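Local coordinates for Alpha/beta hydrolase fold-3 domain-containing protein (Enterococcus faecalis, PDB 2QRU) that is of unknown function but has an alpha/beta-hydrolase fold and is probably a hydrolase, at residues Y29-H34 with T60-D65; F98-R103 with Q125-F130. One frame throughout, in Å; residues are numbered along the deposited sequence.

Contact 1 (Y29-H34 with T60-D65)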
# COMPACT_ATOMS: atom_id res chain seq x y z
N TYR A 29 3.37 -16.72 -1.89
CA TYR A 29 3.91 -15.44 -1.44
C TYR A 29 2.84 -14.36 -1.36
O TYR A 29 1.85 -14.41 -2.10
CB TYR A 29 4.96 -14.93 -2.42
CG TYR A 29 6.16 -15.84 -2.51
CD1 TYR A 29 6.15 -16.94 -3.36
CD2 TYR A 29 7.28 -15.62 -1.70
CE1 TYR A 29 7.25 -17.81 -3.42
CE2 TYR A 29 8.39 -16.48 -1.76
CZ TYR A 29 8.36 -17.56 -2.63
OH TYR A 29 9.43 -18.42 -2.69
N VAL A 30 3.06 -13.40 -0.48
CA VAL A 30 2.30 -12.14 -0.52
C VAL A 30 3.26 -10.99 -0.48
O VAL A 30 4.15 -10.95 0.39
CB VAL A 30 1.34 -12.01 0.68
CG1 VAL A 30 0.74 -10.60 0.76
CG2 VAL A 30 0.23 -13.00 0.54
N VAL A 31 3.08 -10.06 -1.43
CA VAL A 31 3.94 -8.87 -1.46
C VAL A 31 3.20 -7.77 -0.71
O VAL A 31 2.05 -7.46 -1.06
CB VAL A 31 4.28 -8.43 -2.90
CG1 VAL A 31 5.21 -7.19 -2.86
CG2 VAL A 31 4.95 -9.58 -3.66
N TYR A 32 3.84 -7.20 0.32
CA TYR A 32 3.22 -6.19 1.15
C TYR A 32 3.77 -4.80 0.81
O TYR A 32 5.00 -4.60 0.83
CB TYR A 32 3.46 -6.48 2.62
CG TYR A 32 3.05 -5.36 3.53
CD1 TYR A 32 1.70 -5.12 3.77
CD2 TYR A 32 4.01 -4.53 4.14
CE1 TYR A 32 1.28 -4.09 4.61
CE2 TYR A 32 3.62 -3.47 4.98
CZ TYR A 32 2.25 -3.26 5.21
OH TYR A 32 1.83 -2.23 6.02
N LEU A 33 2.86 -3.85 0.55
CA LEU A 33 3.20 -2.44 0.24
C LEU A 33 2.74 -1.52 1.37
O LEU A 33 1.52 -1.39 1.62
CB LEU A 33 2.58 -1.99 -1.09
CG LEU A 33 3.01 -2.88 -2.26
CD1 LEU A 33 2.30 -2.46 -3.52
CD2 LEU A 33 4.55 -2.84 -2.46
N HIS A 34 3.71 -0.84 1.99
CA HIS A 34 3.48 -0.10 3.24
C HIS A 34 2.69 1.23 3.04
O HIS A 34 2.42 1.65 1.90
CB HIS A 34 4.82 0.17 3.94
CG HIS A 34 5.73 1.12 3.19
ND1 HIS A 34 5.50 2.48 3.14
CD2 HIS A 34 6.87 0.90 2.50
CE1 HIS A 34 6.49 3.07 2.47
NE2 HIS A 34 7.33 2.13 2.06
N THR A 60 4.69 -16.75 2.44
CA THR A 60 5.91 -16.01 2.74
C THR A 60 5.64 -14.53 2.41
O THR A 60 5.20 -14.20 1.30
CB THR A 60 7.09 -16.55 1.90
OG1 THR A 60 7.46 -17.85 2.38
CG2 THR A 60 8.31 -15.61 1.97
N VAL A 61 5.92 -13.64 3.37
CA VAL A 61 5.64 -12.22 3.17
C VAL A 61 6.89 -11.52 2.63
O VAL A 61 7.99 -11.69 3.16
CB VAL A 61 5.17 -11.54 4.48
CG1 VAL A 61 4.97 -10.05 4.26
CG2 VAL A 61 3.85 -12.18 4.97
N LEU A 62 6.68 -10.75 1.57
CA LEU A 62 7.76 -9.96 0.95
C LEU A 62 7.37 -8.49 1.12
O LEU A 62 6.54 -7.99 0.38
CB LEU A 62 7.90 -10.33 -0.54
CG LEU A 62 8.08 -11.84 -0.79
CD1 LEU A 62 8.01 -12.16 -2.26
CD2 LEU A 62 9.39 -12.35 -0.17
N ALA A 63 7.94 -7.83 2.13
CA ALA A 63 7.60 -6.44 2.43
C ALA A 63 8.55 -5.56 1.63
O ALA A 63 9.76 -5.61 1.85
CB ALA A 63 7.72 -6.18 3.93
N LEU A 64 8.01 -4.76 0.71
CA LEU A 64 8.84 -4.21 -0.37
C LEU A 64 9.03 -2.68 -0.30
O LEU A 64 8.09 -1.94 0.01
CB LEU A 64 8.19 -4.61 -1.73
CG LEU A 64 8.95 -4.39 -3.04
CD1 LEU A 64 10.31 -5.14 -3.02
CD2 LEU A 64 8.11 -4.78 -4.28
N ASP A 65 10.25 -2.22 -0.62
CA ASP A 65 10.48 -0.77 -0.74
C ASP A 65 9.81 -0.21 -1.98
O ASP A 65 9.77 -0.87 -3.02
CB ASP A 65 11.98 -0.48 -0.93
CG ASP A 65 12.82 -0.66 0.33
OD1 ASP A 65 12.32 -0.80 1.46
OD2 ASP A 65 14.06 -0.66 0.15
O HOH W 1 6.19 -2.23 1.91

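Contact 2 (F98-R103 with Q125-F130)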
# COMPACT_ATOMS: atom_id res chain seq x y z
N PHE A 98 1.15 -15.77 -6.03
CA PHE A 98 1.35 -14.71 -5.06
C PHE A 98 0.11 -13.85 -4.96
O PHE A 98 -0.66 -13.73 -5.93
CB PHE A 98 2.55 -13.82 -5.45
CG PHE A 98 2.30 -12.99 -6.71
CD1 PHE A 98 2.47 -13.55 -7.98
CD2 PHE A 98 1.82 -11.69 -6.60
CE1 PHE A 98 2.20 -12.79 -9.12
CE2 PHE A 98 1.54 -10.94 -7.75
CZ PHE A 98 1.72 -11.50 -9.00
N GLY A 99 -0.09 -13.26 -3.79
CA GLY A 99 -1.10 -12.22 -3.60
C GLY A 99 -0.43 -10.90 -3.30
O GLY A 99 0.80 -10.85 -3.08
N LEU A 100 -1.21 -9.84 -3.26
CA LEU A 100 -0.65 -8.53 -2.88
C LEU A 100 -1.43 -8.03 -1.67
O LEU A 100 -2.63 -8.31 -1.52
CB LEU A 100 -0.78 -7.51 -4.00
CG LEU A 100 -0.07 -7.87 -5.32
CD1 LEU A 100 -0.45 -6.82 -6.41
CD2 LEU A 100 1.44 -7.98 -5.15
N CYS A 101 -0.78 -7.21 -0.84
CA CYS A 101 -1.48 -6.57 0.27
C CYS A 101 -0.96 -5.14 0.40
O CYS A 101 0.25 -4.92 0.35
CB CYS A 101 -1.19 -7.32 1.57
SG CYS A 101 -1.92 -6.58 3.08
N GLY A 102 -1.86 -4.19 0.55
CA GLY A 102 -1.45 -2.75 0.56
C GLY A 102 -2.13 -2.00 1.68
O GLY A 102 -3.34 -2.20 1.93
N ARG A 103 -1.37 -1.11 2.31
CA ARG A 103 -1.85 -0.32 3.44
C ARG A 103 -1.92 1.15 2.96
O ARG A 103 -0.88 1.76 2.67
CB ARG A 103 -0.82 -0.44 4.55
CG ARG A 103 -1.12 0.44 5.74
CD ARG A 103 -0.12 0.13 6.87
NE ARG A 103 -0.34 0.88 8.10
CZ ARG A 103 0.34 0.60 9.21
NH1 ARG A 103 1.22 -0.41 9.18
NH2 ARG A 103 0.15 1.29 10.34
N GLN A 125 -2.96 -13.76 -7.39
CA GLN A 125 -4.02 -14.70 -7.06
C GLN A 125 -5.15 -13.98 -6.32
O GLN A 125 -6.32 -14.36 -6.46
CB GLN A 125 -3.48 -15.87 -6.19
CG GLN A 125 -4.51 -16.99 -5.92
CD GLN A 125 -4.09 -18.00 -4.82
OE1 GLN A 125 -3.39 -17.65 -3.84
NE2 GLN A 125 -4.55 -19.24 -4.96
N PHE A 126 -4.77 -12.99 -5.50
CA PHE A 126 -5.72 -12.24 -4.69
C PHE A 126 -5.09 -10.95 -4.21
O PHE A 126 -3.85 -10.77 -4.29
CB PHE A 126 -6.18 -13.07 -3.49
CG PHE A 126 -5.06 -13.42 -2.55
CD1 PHE A 126 -4.69 -12.54 -1.50
CD2 PHE A 126 -4.39 -14.63 -2.68
CE1 PHE A 126 -3.63 -12.87 -0.61
CE2 PHE A 126 -3.35 -14.97 -1.83
CZ PHE A 126 -2.96 -14.09 -0.78
N LEU A 127 -5.93 -10.09 -3.67
CA LEU A 127 -5.52 -8.75 -3.24
C LEU A 127 -6.09 -8.47 -1.85
O LEU A 127 -7.21 -8.93 -1.56
CB LEU A 127 -6.08 -7.70 -4.19
CG LEU A 127 -5.79 -7.86 -5.71
CD1 LEU A 127 -6.60 -6.81 -6.47
CD2 LEU A 127 -4.25 -7.70 -5.90
N VAL A 128 -5.36 -7.74 -1.00
CA VAL A 128 -5.92 -7.36 0.31
C VAL A 128 -5.69 -5.86 0.44
O VAL A 128 -4.55 -5.38 0.40
CB VAL A 128 -5.21 -8.15 1.47
CG1 VAL A 128 -5.75 -7.69 2.84
CG2 VAL A 128 -5.37 -9.68 1.28
N ASN A 129 -6.78 -5.12 0.49
CA ASN A 129 -6.76 -3.66 0.57
C ASN A 129 -7.14 -3.18 1.98
O ASN A 129 -8.28 -3.39 2.41
CB ASN A 129 -7.83 -3.10 -0.38
CG ASN A 129 -8.01 -1.63 -0.18
OD1 ASN A 129 -7.04 -0.89 -0.23
ND2 ASN A 129 -9.24 -1.19 0.04
N PHE A 130 -6.19 -2.54 2.65
CA PHE A 130 -6.46 -1.79 3.89
C PHE A 130 -6.56 -0.33 3.52
O PHE A 130 -5.52 0.33 3.32
CB PHE A 130 -5.33 -2.03 4.89
CG PHE A 130 -5.43 -3.36 5.55
CD1 PHE A 130 -6.22 -3.49 6.72
CD2 PHE A 130 -4.75 -4.45 5.07
CE1 PHE A 130 -6.35 -4.76 7.36
CE2 PHE A 130 -4.87 -5.70 5.69
CZ PHE A 130 -5.66 -5.87 6.83

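Contact 1 (Y29-H34 with T60-D65)
Tyr29 and Thr60 pair near the start of two neighbouring parallel strands of the alpha/beta-hydrolase sheet, the two strands of a beta-alpha-beta unit connected through helix 48-55. With CG anti to its carbonyl carbon (chi1 -63°), Tyr29 lies side by side with Thr60, and its CD2 also comes 3.6 Å from Leu62 CD1. Thr60 turns its hydroxyl to Thr27. Val30 then opens the backbone ladder: its N donates to Thr60 O, and its O receives Leu62 N at 2.8 Å, almost straight out from the carbonyl. Val31 returns to the face of Tyr29 and Leu62, where its CG1 meets Leu64 CD2 at 4.0 Å; helix 74-93 packs on this side, and Val17 and Ile19 of the adjacent strand 16-20 touch Leu62. Tyr32 N approaches Leu62 O at 2.8 Å from above the carbonyl plane, while Tyr32 O accepts Leu64 N. On the opposite face the Tyr32 ring meets Ala63 CB with its edge, at CD2, and its hydroxyl continues to Asp45. Leu33 CD2 reaches Leu64 CB at 4.1 Å, alongside it. A water bridges the two segments here: it donates to Tyr32 O and to Leu64 O, the latter at 2.7 Å, and accepts a weak bond from His34 N, which lies over one face of the Tyr32 ring, offset toward the rim and 4.0 Å above its plane.

Contact 2 (F98-R103 with Q125-F130)
Phe126, with CG between its backbone N and carbonyl carbon (chi1 63°), lays its ring flat over Gly99, while Cys101, with SG anti to the backbone N (chi1 176°), brings its sulfur to Val128. They lie along the junction of strand 98-103 with the segment that leads into and forms strand 127-130, parallel strands of the alpha/beta-hydrolase sheet linked by helix 105-119 in a beta-alpha-beta crossover. Gly99 CA sits 3.8 Å from the centroid of the Phe126 ring, almost on the ring normal, a CH-pi contact. Five backbone bonds run along the pair, from Gln125 N to Phe98 O at 2.7 Å as far as Phe130 N to Gly102 O. The bond from Val128 N to Leu100 O is the most bent, 137° at the hydrogen. On one face Leu100 and Leu127 lie side by side, CD1 to CD2 3.9 Å apart, beside Thr114 of the connecting helix. Helix 258-272 packs against Val128 and Phe130 on the other. Gly102 and Arg103 lead into a probable nucleophile elbow at Ser104; Arg103 NE forms a salt bridge with Asp250. On the Cys101 side there is a sulfur-aromatic contact at the ring edge, Cys101 SG to Phe130 CE2 4.0 Å.

In the fold
The two contacts show how a parallel sheet is built from successive crossover units. Contact 1 closes before contact 2 opens along the chain, yet their centres lie only 9 Å apart, because strands 28-33 and 98-103 are neighbours. Through the middle of the sheet the order is 59-64, 28-33, 98-103, 127-130, with the earlier pair reversed relative to the chain. Probable hydrogen bonds from Gly99 N to Tyr29 O and from Leu33 N to Cys101 O stitch the inner strands into one continuous layer. Ser104, His249 and Asp221 have the geometry of a Ser-His-Asp triad, unconfirmed here; Leu33 of contact 1 touches the elbow residues and Arg103 of contact 2 lies near the triad.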